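Local atomic coordinates of glypican-1 (Homo sapiens, PDB entry 4YWT), a protein that carries heparan sulfate chains at the cell surface and, through them, binds alpha-4(V) collagen and takes part in Schwann cell myelination. Residues A[107-112]-A[372-377]; A[214-219]-A[311-316]; A[101-106]-A[221-226]; A[97-102]-A[383-388]. The protein carries 3 engineered substitutions. All blocks are in the same frame, centred on the assembly; numbering follows the deposited sequence. Where two conformers were deposited one is given.

Contact 1. Residues A[107-112]-A[372-377]; sequences DDHFQH and GTLEKL. With NAG (2-acetamido-2-deoxy-beta-D-glucopyranose), chain E.
His109 meets three residues at the start of helix 373-387, and its imidazole is the centre of the tightly packed part of this contact. The methyl CG2 of Thr373 lies over one face of the ring, 3.8 Å from the centroid and 26° off the ring normal, a CH-pi contact displaced toward the rim, where CG2 comes to 3.4 Å from CE1 of His109. Leu377 approaches the ring obliquely, its CD1 being 3.8 Å from CD2 of His109. With CG anti to the backbone N (chi1 -178°), the histidine side chain is directed toward helix 373-387 and spans much of the gap between the two helices. That gap is wide: the short axes of 107-112 and 373-377 stay 11.3 Å apart and run nearly antiparallel, at 163°. Both belong to the elongated, predominantly helical core of the glypican fold, in which long helices lie side by side. Deeper in, CD1 of Leu374 packs against CE1 of Phe110 at 3.8 Å, the two side chains crossing at about a right angle; Phe110 is further enclosed by Phe303, which it meets edge-to-face, and by Val223 of helix 204-236. The looser part is polar and watery. One water lies in the plane of the imidazole at its edge, 2.9 Å from NE2 of His109, and accepts a hydrogen bond from the backbone N of Leu374 at 3.1 Å, thereby bridging the histidine to the first turn of the second helix. Thr373, though packed on the ring, is itself exposed; on the flank of helix 70-129 turned away from helix 373-387, Asp108, Gln111 and His112 neighbour the N-acetylglucosamine on Asn115.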
# COMPACT_ATOMS: atom_id res chain seq x y z
N ASP A 107 -8.72 -7.70 -4.92
CA ASP A 107 -10.15 -7.68 -4.60
C ASP A 107 -10.94 -8.44 -5.67
O ASP A 107 -11.70 -9.39 -5.37
CB ASP A 107 -10.65 -6.24 -4.48
CG ASP A 107 -12.05 -6.15 -3.90
OD1 ASP A 107 -12.33 -6.89 -2.93
OD2 ASP A 107 -12.86 -5.34 -4.40
N ASP A 108 -10.73 -8.02 -6.92
CA ASP A 108 -11.40 -8.64 -8.06
C ASP A 108 -11.13 -10.14 -8.14
O ASP A 108 -12.02 -10.91 -8.49
CB ASP A 108 -10.96 -7.97 -9.36
CG ASP A 108 -11.65 -6.65 -9.60
OD1 ASP A 108 -12.27 -6.11 -8.65
OD2 ASP A 108 -11.59 -6.14 -10.74
N HIS A 109 -9.91 -10.56 -7.81
CA HIS A 109 -9.57 -11.97 -7.93
C HIS A 109 -10.18 -12.82 -6.81
O HIS A 109 -10.56 -13.96 -7.04
CB HIS A 109 -8.06 -12.19 -7.97
CG HIS A 109 -7.68 -13.63 -8.14
ND1 HIS A 109 -8.06 -14.37 -9.24
CD2 HIS A 109 -6.98 -14.47 -7.34
CE1 HIS A 109 -7.59 -15.60 -9.12
NE2 HIS A 109 -6.94 -15.69 -7.98
N PHE A 110 -10.25 -12.27 -5.60
CA PHE A 110 -10.90 -12.98 -4.51
C PHE A 110 -12.38 -13.15 -4.82
O PHE A 110 -12.95 -14.27 -4.73
CB PHE A 110 -10.69 -12.24 -3.18
CG PHE A 110 -9.31 -12.39 -2.61
CD1 PHE A 110 -8.67 -13.62 -2.63
CD2 PHE A 110 -8.65 -11.30 -2.07
CE1 PHE A 110 -7.40 -13.76 -2.10
CE2 PHE A 110 -7.37 -11.44 -1.55
CZ PHE A 110 -6.75 -12.67 -1.57
N GLN A 111 -13.01 -12.04 -5.20
CA GLN A 111 -14.42 -12.07 -5.58
C GLN A 111 -14.67 -13.05 -6.73
O GLN A 111 -15.66 -13.79 -6.72
CB GLN A 111 -14.90 -10.67 -5.95
CG GLN A 111 -15.08 -9.76 -4.74
CD GLN A 111 -15.59 -8.38 -5.11
OE1 GLN A 111 -15.00 -7.36 -4.75
NE2 GLN A 111 -16.70 -8.33 -5.85
N HIS A 112 -13.76 -13.08 -7.70
CA HIS A 112 -13.91 -13.99 -8.83
C HIS A 112 -13.73 -15.44 -8.41
O HIS A 112 -14.40 -16.31 -8.93
CB HIS A 112 -12.91 -13.67 -9.94
CG HIS A 112 -12.81 -14.76 -10.97
ND1 HIS A 112 -11.78 -15.68 -10.98
CD2 HIS A 112 -13.62 -15.09 -12.00
CE1 HIS A 112 -11.96 -16.52 -11.98
NE2 HIS A 112 -13.07 -16.19 -12.62
N GLY A 372 -0.44 -20.92 -9.45
CA GLY A 372 -1.79 -20.53 -9.80
C GLY A 372 -1.84 -19.02 -9.89
O GLY A 372 -0.84 -18.35 -9.65
N THR A 373 -3.01 -18.47 -10.23
CA THR A 373 -3.16 -17.03 -10.35
C THR A 373 -2.85 -16.33 -9.03
O THR A 373 -2.09 -15.36 -8.99
CB THR A 373 -4.58 -16.65 -10.79
OG1 THR A 373 -4.87 -17.26 -12.06
CG2 THR A 373 -4.71 -15.14 -10.93
N LEU A 374 -3.42 -16.85 -7.94
CA LEU A 374 -3.24 -16.27 -6.62
C LEU A 374 -1.77 -16.26 -6.20
O LEU A 374 -1.30 -15.29 -5.62
CB LEU A 374 -4.07 -17.03 -5.58
CG LEU A 374 -3.99 -16.50 -4.14
CD1 LEU A 374 -4.44 -15.05 -4.08
CD2 LEU A 374 -4.82 -17.37 -3.20
N GLU A 375 -1.06 -17.33 -6.52
CA GLU A 375 0.34 -17.45 -6.14
C GLU A 375 1.22 -16.47 -6.91
O GLU A 375 2.12 -15.84 -6.33
CB GLU A 375 0.83 -18.89 -6.37
CG GLU A 375 2.24 -19.16 -5.86
CD GLU A 375 2.56 -20.64 -5.81
OE1 GLU A 375 1.61 -21.45 -5.73
OE2 GLU A 375 3.75 -21.00 -5.85
N LYS A 376 0.96 -16.32 -8.20
CA LYS A 376 1.70 -15.36 -9.02
C LYS A 376 1.43 -13.94 -8.54
O LYS A 376 2.35 -13.12 -8.42
CB LYS A 376 1.31 -15.50 -10.50
CG LYS A 376 1.68 -16.83 -11.12
CD LYS A 376 1.53 -16.78 -12.63
CE LYS A 376 1.71 -18.14 -13.26
NZ LYS A 376 2.98 -18.78 -12.82
N LEU A 377 0.16 -13.66 -8.26
CA LEU A 377 -0.24 -12.37 -7.73
C LEU A 377 0.48 -12.08 -6.41
O LEU A 377 0.91 -10.96 -6.17
CB LEU A 377 -1.76 -12.32 -7.51
CG LEU A 377 -2.61 -12.15 -8.77
CD1 LEU A 377 -4.09 -12.22 -8.41
CD2 LEU A 377 -2.29 -10.84 -9.47
C1 NAG E . -19.41 -11.62 -7.85
C2 NAG E . -19.05 -10.40 -8.71
C3 NAG E . -19.79 -9.15 -8.22
C4 NAG E . -21.28 -9.41 -8.10
C5 NAG E . -21.51 -10.62 -7.20
C6 NAG E . -22.97 -11.00 -7.07
C7 NAG E . -16.83 -10.39 -9.77
C8 NAG E . -17.51 -10.90 -11.00
N2 NAG E . -17.62 -10.17 -8.71
O3 NAG E . -19.56 -8.08 -9.13
O4 NAG E . -21.94 -8.28 -7.54
O5 NAG E . -20.84 -11.76 -7.77
O6 NAG E . -23.66 -10.83 -8.29
O7 NAG E . -15.62 -10.18 -9.74
O HOH W 1 -6.05 -18.43 -8.02

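Contact 2. Residues A[214-219]-A[311-316]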
# COMPACT_ATOMS: atom_id res chain seq x y z
N ARG A 214 -9.40 -19.04 8.38
CA ARG A 214 -8.08 -18.47 8.15
C ARG A 214 -8.02 -17.62 6.87
O ARG A 214 -7.70 -16.42 6.90
CB ARG A 214 -7.04 -19.60 8.08
CG ARG A 214 -5.72 -19.20 7.44
CD ARG A 214 -4.74 -20.36 7.40
NE ARG A 214 -5.34 -21.59 6.88
CZ ARG A 214 -5.64 -21.79 5.60
NH1 ARG A 214 -6.18 -22.94 5.23
NH2 ARG A 214 -5.40 -20.86 4.69
N ALA A 215 -8.36 -18.26 5.75
CA ALA A 215 -8.15 -17.68 4.43
C ALA A 215 -8.97 -16.42 4.16
O ALA A 215 -8.48 -15.48 3.53
CB ALA A 215 -8.44 -18.72 3.36
N PHE A 216 -10.23 -16.40 4.61
CA PHE A 216 -11.09 -15.26 4.28
C PHE A 216 -10.71 -14.00 5.06
O PHE A 216 -10.70 -12.89 4.50
CB PHE A 216 -12.56 -15.62 4.50
CG PHE A 216 -13.18 -16.33 3.33
CD1 PHE A 216 -13.67 -15.61 2.25
CD2 PHE A 216 -13.26 -17.71 3.30
CE1 PHE A 216 -14.24 -16.26 1.17
CE2 PHE A 216 -13.83 -18.37 2.22
CZ PHE A 216 -14.32 -17.64 1.16
N VAL A 217 -10.38 -14.15 6.34
CA VAL A 217 -9.93 -13.01 7.12
C VAL A 217 -8.54 -12.59 6.66
O VAL A 217 -8.20 -11.40 6.68
CB VAL A 217 -9.94 -13.29 8.65
CG1 VAL A 217 -8.86 -14.30 9.03
CG2 VAL A 217 -9.75 -11.99 9.43
N ALA A 218 -7.74 -13.56 6.21
CA ALA A 218 -6.44 -13.24 5.62
C ALA A 218 -6.61 -12.33 4.40
O ALA A 218 -6.03 -11.24 4.33
CB ALA A 218 -5.70 -14.50 5.24
N ALA A 219 -7.43 -12.78 3.46
CA ALA A 219 -7.71 -12.04 2.23
C ALA A 219 -8.26 -10.64 2.52
O ALA A 219 -7.76 -9.63 1.98
CB ALA A 219 -8.69 -12.81 1.37
N SER A 311 -6.38 -23.06 -2.45
CA SER A 311 -7.00 -22.13 -1.52
C SER A 311 -8.50 -22.36 -1.46
O SER A 311 -9.15 -22.57 -2.48
CB SER A 311 -6.70 -20.68 -1.92
OG SER A 311 -7.19 -19.78 -0.94
N VAL A 312 -9.05 -22.31 -0.25
CA VAL A 312 -10.46 -22.58 -0.03
C VAL A 312 -11.34 -21.46 -0.60
O VAL A 312 -12.51 -21.68 -0.91
CB VAL A 312 -10.77 -22.77 1.47
CG1 VAL A 312 -10.59 -21.46 2.23
CG2 VAL A 312 -12.17 -23.33 1.68
N ILE A 313 -10.76 -20.28 -0.76
CA ILE A 313 -11.48 -19.11 -1.26
C ILE A 313 -12.12 -19.39 -2.62
O ILE A 313 -13.17 -18.85 -2.96
CB ILE A 313 -10.55 -17.88 -1.36
CG1 ILE A 313 -9.99 -17.54 0.02
CG2 ILE A 313 -11.28 -16.68 -1.94
CD1 ILE A 313 -8.83 -16.56 -0.01
N GLY A 314 -11.49 -20.27 -3.40
CA GLY A 314 -12.02 -20.64 -4.69
C GLY A 314 -12.39 -22.11 -4.81
O GLY A 314 -12.62 -22.61 -5.91
N SER A 315 -12.46 -22.81 -3.67
CA SER A 315 -12.71 -24.25 -3.70
C SER A 315 -13.65 -24.74 -2.60
O SER A 315 -13.58 -25.91 -2.20
CB SER A 315 -11.38 -25.01 -3.63
OG SER A 315 -10.81 -24.92 -2.33
N VAL A 316 -14.52 -23.87 -2.11
CA VAL A 316 -15.52 -24.23 -1.10
C VAL A 316 -16.41 -25.39 -1.56
O VAL A 316 -16.72 -26.32 -0.80
CB VAL A 316 -16.41 -23.01 -0.75
CG1 VAL A 316 -17.58 -23.43 0.13
CG2 VAL A 316 -15.59 -21.92 -0.07
O HOH W 2 -7.16 -22.88 2.46
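The torsions of Ile313 and Val312 set their aliphatic groups against helix 204-236. In Ile313, CG1 stands anti to the carbonyl carbon (chi1 -60°) and the chain continues extended (chi2 167°), which carries CD1 along the helix surface to 4.0 Å from CB of Ala219 and 3.7 Å from the backbone O of Ala215. In Val312, CG1 sits between the backbone N and the carbonyl carbon (chi1 68°), and from there it reaches CB of Ala215 at 3.7 Å. The same CB lies 3.9 Å from CG1 of Ile313, and the small alanines one turn apart let the 311-316 backbone come close, with CA of Ala215 and CA of Ile313 separated by 6.7 Å. Phe216 closes one side: Ile313 CG1 lies over a face of its ring, and CZ of Phe216 comes to 4.0 Å from CA of Ile313. All five touching residues are buried, and the contacts between their side chains are apolar. A few polar groups at the margin find partners. A water in the plane of the Arg214 guanidinium, at its edge, accepts from NH1 at 2.9 Å and more weakly from N of Val312, while NH2 of Arg214 bonds to Lys302 O. Within the incoming segment, OG of Ser315 donates to O of Ser311, approaching from above the carbonyl plane. Leu114 and Leu147, from helices 70-129 and 137-152, also pack on Phe216. The arrangement is that of an interhelical connection carrying a short 3-10 turn, laid into the interior of glypican's predominantly helical fold just before helix 316-328 begins.

Contact 3. Residues A[101-106]-A[221-226]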
# COMPACT_ATOMS: atom_id res chain seq x y z
N THR A 101 -3.59 -0.48 -8.40
CA THR A 101 -3.69 -1.64 -9.29
C THR A 101 -3.62 -2.94 -8.50
O THR A 101 -4.38 -3.88 -8.77
CB THR A 101 -2.58 -1.64 -10.36
OG1 THR A 101 -1.29 -1.70 -9.74
CG2 THR A 101 -2.67 -0.39 -11.22
N GLN A 102 -2.73 -2.99 -7.51
CA GLN A 102 -2.68 -4.16 -6.62
C GLN A 102 -4.03 -4.43 -5.96
O GLN A 102 -4.54 -5.56 -5.96
CB GLN A 102 -1.60 -3.98 -5.55
CG GLN A 102 -0.17 -4.09 -6.07
CD GLN A 102 0.14 -5.48 -6.62
OE1 GLN A 102 -0.44 -6.47 -6.19
NE2 GLN A 102 1.07 -5.54 -7.57
N LEU A 103 -4.61 -3.37 -5.40
CA LEU A 103 -5.89 -3.46 -4.70
C LEU A 103 -6.98 -4.01 -5.60
O LEU A 103 -7.67 -4.99 -5.25
CB LEU A 103 -6.29 -2.08 -4.16
CG LEU A 103 -7.56 -2.03 -3.31
CD1 LEU A 103 -7.47 -3.07 -2.21
CD2 LEU A 103 -7.74 -0.64 -2.72
N ARG A 104 -7.14 -3.39 -6.77
CA ARG A 104 -8.13 -3.84 -7.75
C ARG A 104 -7.91 -5.31 -8.10
O ARG A 104 -8.86 -6.11 -8.07
CB ARG A 104 -8.06 -2.98 -9.02
N SER A 105 -6.67 -5.66 -8.41
CA SER A 105 -6.33 -7.03 -8.78
C SER A 105 -6.74 -8.05 -7.72
O SER A 105 -7.44 -9.02 -8.02
CB SER A 105 -4.83 -7.15 -9.06
OG SER A 105 -4.47 -6.44 -10.23
N PHE A 106 -6.31 -7.82 -6.48
CA PHE A 106 -6.59 -8.79 -5.42
C PHE A 106 -8.08 -8.86 -5.06
O PHE A 106 -8.62 -9.95 -4.90
CB PHE A 106 -5.77 -8.47 -4.17
CG PHE A 106 -4.39 -9.05 -4.20
CD1 PHE A 106 -3.34 -8.36 -4.78
CD2 PHE A 106 -4.14 -10.30 -3.65
CE1 PHE A 106 -2.07 -8.89 -4.81
CE2 PHE A 106 -2.87 -10.85 -3.68
CZ PHE A 106 -1.83 -10.14 -4.26
N SER A 221 -8.09 -8.85 5.27
CA SER A 221 -7.12 -8.01 5.95
C SER A 221 -6.06 -7.50 4.98
O SER A 221 -5.60 -6.36 5.08
CB SER A 221 -6.46 -8.77 7.10
OG SER A 221 -7.43 -9.17 8.05
N PHE A 222 -5.66 -8.35 4.04
CA PHE A 222 -4.68 -7.95 3.03
C PHE A 222 -5.23 -6.82 2.16
O PHE A 222 -4.59 -5.77 2.00
CB PHE A 222 -4.28 -9.15 2.17
CG PHE A 222 -3.24 -8.83 1.13
CD1 PHE A 222 -1.91 -8.74 1.47
CD2 PHE A 222 -3.61 -8.63 -0.19
CE1 PHE A 222 -0.95 -8.44 0.52
CE2 PHE A 222 -2.66 -8.34 -1.15
CZ PHE A 222 -1.33 -8.25 -0.80
N VAL A 223 -6.43 -7.03 1.62
CA VAL A 223 -7.07 -6.02 0.79
C VAL A 223 -7.25 -4.69 1.55
O VAL A 223 -6.94 -3.61 1.03
CB VAL A 223 -8.43 -6.52 0.27
CG1 VAL A 223 -9.31 -5.37 -0.21
CG2 VAL A 223 -8.23 -7.54 -0.85
N GLN A 224 -7.74 -4.80 2.79
CA GLN A 224 -7.88 -3.65 3.67
C GLN A 224 -6.56 -2.90 3.85
O GLN A 224 -6.52 -1.67 3.83
CB GLN A 224 -8.41 -4.09 5.04
CG GLN A 224 -9.88 -3.76 5.28
CD GLN A 224 -10.44 -4.48 6.49
OE1 GLN A 224 -9.73 -5.21 7.18
NE2 GLN A 224 -11.72 -4.25 6.77
N GLY A 225 -5.48 -3.66 4.01
CA GLY A 225 -4.15 -3.10 4.13
C GLY A 225 -3.74 -2.33 2.90
O GLY A 225 -3.20 -1.22 3.00
N LEU A 226 -3.99 -2.90 1.72
CA LEU A 226 -3.71 -2.19 0.48
C LEU A 226 -4.48 -0.87 0.42
O LEU A 226 -3.92 0.17 0.06
CB LEU A 226 -4.06 -3.06 -0.74
CG LEU A 226 -3.13 -4.25 -1.00
CD1 LEU A 226 -3.70 -5.13 -2.09
CD2 LEU A 226 -1.73 -3.77 -1.36
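The carbonyl oxygen of Thr101 is gripped twice, by N and by OG of Ser105, each at 2.9 Å from Thr101 O; the hydroxyl comes in from above the carbonyl plane, and the two donors reach the oxygen from opposite faces of that plane. This polar pair stays within helix 70-129, whereas apolar side chains join it to helix 204-236. The motif is an antiparallel helix pair in the predominantly helical glypican core: the short axes run at 155° to each other and approach to 9.4 Å. Near the closest backbone point, Leu103 CA to Leu226 CA at 5.8 Å, the leucine side chains interleave. Leu103 has CG anti to its own N (chi1 -175°), which sends CD1 between Val223 and Leu226, 3.3 Å from the backbone O of Val223. Here CD1 of Leu103 lies 3.6 Å from CG1 of Val223, whose side chain it crosses at about a right angle, and also touches CB of Leu226. From the other helix, Leu226 CD1 lies against the backbone of Leu103, with CD2 near CB of Gln102. One turn further along helix 70-129, Phe106 and Phe222 form the aromatic part. Both rings belong to buried residues, and Leu377 and Ala381 of helix 373-387 also pack on Phe106, which therefore joins three helices. The pair is edge-to-face, with the edge of Phe222 directed at the face of Phe106, centroids 4.6 Å apart and planes inclined at 57°, well short of perpendicular. Phe222 CE2 stands over the centre of the Phe106 ring, 3.3 Å above its plane.

Contact 4. Residues A[97-102]-A[383-388]; sequences AMLATQ and AQLRDV. With CA (calcium ion), chain F.
Met98 reaches from helix 70-129 across to Gln384 and Val388, its CB directed toward helix 373-387. Beyond CB, CG is anti to the backbone N (chi1 -170°) and lies 3.7 Å from OE1 of Gln384. The chain then bends, and SD passes 3.7 Å from CB of Gln384, the methionine and glutamine sliding past each other in opposite directions. A second bend takes the methyl CE toward Val388, whose CG2 it meets tip to tip at 3.9 Å, and CE also lies 4.0 Å from Gln384 O. NE2 of Gln102 comes near CG of Gln384, with the amide planes 39° apart. Just beyond the packed part, the backbone O of Asp387 binds a calcium ion at 2.4 Å; three waters and outside ligands, Asp390 among them, contribute the rest. One of these waters also donates to O of Arg386, linking the ion to that neighbouring carbonyl. The short axes run at 152° and come no closer than 11.4 Å, a spacing filled by these long side chains. Leu99, touching Leu385 on the buried side, also packs against Trp289 of helix 286-299 and Val233 of helix 204-236, placing the pair among four helices.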
# COMPACT_ATOMS: atom_id res chain seq x y z
N ALA A 97 -0.52 4.70 -7.87
CA ALA A 97 -0.97 3.90 -8.99
C ALA A 97 -0.68 2.42 -8.75
O ALA A 97 -1.55 1.56 -8.93
CB ALA A 97 -0.30 4.36 -10.28
N MET A 98 0.55 2.13 -8.31
CA MET A 98 0.93 0.75 -8.01
C MET A 98 -0.02 0.11 -6.99
O MET A 98 -0.62 -0.95 -7.24
CB MET A 98 2.37 0.69 -7.51
CG MET A 98 2.96 -0.72 -7.40
SD MET A 98 2.55 -1.59 -5.87
CE MET A 98 3.49 -0.65 -4.68
N LEU A 99 -0.16 0.77 -5.84
CA LEU A 99 -1.03 0.26 -4.78
C LEU A 99 -2.47 0.07 -5.25
O LEU A 99 -3.12 -0.91 -4.90
CB LEU A 99 -1.00 1.19 -3.56
CG LEU A 99 0.33 1.31 -2.82
CD1 LEU A 99 0.23 2.37 -1.73
CD2 LEU A 99 0.75 -0.03 -2.23
N ALA A 100 -2.96 1.01 -6.06
CA ALA A 100 -4.32 0.95 -6.57
C ALA A 100 -4.52 -0.27 -7.47
O ALA A 100 -5.50 -1.02 -7.32
CB ALA A 100 -4.66 2.22 -7.33
N THR A 101 -3.59 -0.48 -8.40
CA THR A 101 -3.69 -1.64 -9.29
C THR A 101 -3.62 -2.94 -8.50
O THR A 101 -4.38 -3.88 -8.77
CB THR A 101 -2.58 -1.64 -10.36
OG1 THR A 101 -1.29 -1.70 -9.74
CG2 THR A 101 -2.67 -0.39 -11.22
N GLN A 102 -2.73 -2.99 -7.51
CA GLN A 102 -2.68 -4.16 -6.62
C GLN A 102 -4.03 -4.43 -5.96
O GLN A 102 -4.54 -5.56 -5.96
CB GLN A 102 -1.60 -3.98 -5.55
CG GLN A 102 -0.17 -4.09 -6.07
CD GLN A 102 0.14 -5.48 -6.62
OE1 GLN A 102 -0.44 -6.47 -6.19
NE2 GLN A 102 1.07 -5.54 -7.57
N ALA A 383 7.02 -8.73 -4.18
CA ALA A 383 8.11 -8.00 -4.83
C ALA A 383 7.88 -6.49 -4.75
O ALA A 383 8.75 -5.74 -4.29
CB ALA A 383 8.25 -8.44 -6.28
N GLN A 384 6.70 -6.06 -5.18
CA GLN A 384 6.36 -4.63 -5.20
C GLN A 384 6.35 -4.00 -3.81
O GLN A 384 6.67 -2.83 -3.65
CB GLN A 384 5.01 -4.42 -5.87
CG GLN A 384 5.03 -4.52 -7.39
CD GLN A 384 5.78 -3.38 -8.05
OE1 GLN A 384 6.19 -2.42 -7.40
NE2 GLN A 384 5.95 -3.47 -9.37
N LEU A 385 5.99 -4.78 -2.80
CA LEU A 385 5.91 -4.27 -1.43
C LEU A 385 7.28 -4.22 -0.78
O LEU A 385 7.59 -3.29 -0.04
CB LEU A 385 4.95 -5.12 -0.59
CG LEU A 385 3.47 -4.93 -0.90
CD1 LEU A 385 2.59 -5.64 0.12
CD2 LEU A 385 3.12 -3.44 -0.97
N ARG A 386 8.11 -5.23 -1.05
CA ARG A 386 9.49 -5.20 -0.59
C ARG A 386 10.25 -4.07 -1.28
O ARG A 386 11.22 -3.54 -0.74
CB ARG A 386 10.20 -6.53 -0.84
CG ARG A 386 9.73 -7.67 0.05
CD ARG A 386 10.55 -8.93 -0.21
NE ARG A 386 9.72 -10.13 -0.23
CZ ARG A 386 9.52 -10.92 0.82
NH1 ARG A 386 10.08 -10.64 1.99
NH2 ARG A 386 8.75 -12.00 0.71
N ASP A 387 9.79 -3.70 -2.47
CA ASP A 387 10.45 -2.66 -3.25
C ASP A 387 10.16 -1.24 -2.75
O ASP A 387 10.99 -0.34 -2.91
CB ASP A 387 10.04 -2.77 -4.72
CG ASP A 387 10.79 -1.79 -5.60
OD1 ASP A 387 12.03 -1.76 -5.53
OD2 ASP A 387 10.13 -1.05 -6.36
N VAL A 388 9.00 -1.05 -2.13
CA VAL A 388 8.59 0.29 -1.71
C VAL A 388 8.51 0.46 -0.19
O VAL A 388 7.92 1.43 0.30
CB VAL A 388 7.22 0.67 -2.32
CG1 VAL A 388 7.28 0.63 -3.84
CG2 VAL A 388 6.13 -0.25 -1.79
CA CA F . 13.02 0.84 -2.75
O HOH W 3 13.20 -1.17 -1.47
O HOH W 4 13.65 3.00 -3.58
O HOH W 5 11.59 2.69 -3.26

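Overall arrangement
Helix 70-129 runs through contacts 1, 3 and 4, meeting the N-terminal part of helix 373-387 in contact 1 and its C-terminal part in contact 4 (centres 15 Å apart), and helix 204-236 in contact 3. Contact 2 joins that last helix to a loop and is the fully buried one, with apolar side-chain packing and one bridging water at its margin; the other three are partly buried. Contacts 1 and 4, with wide axis spacing, span the gap with a reaching histidine or with methionine and glutamine, and hold water or calcium near their edges, whereas the closer pair of contact 3 uses leucines and rings. Phe110 of contact 1 touches Ala219 and Ile313 of contact 2, and Phe106 of contact 3 touches Leu377 of contact 1, so contacts 2 and 3 both pack directly against contact 1.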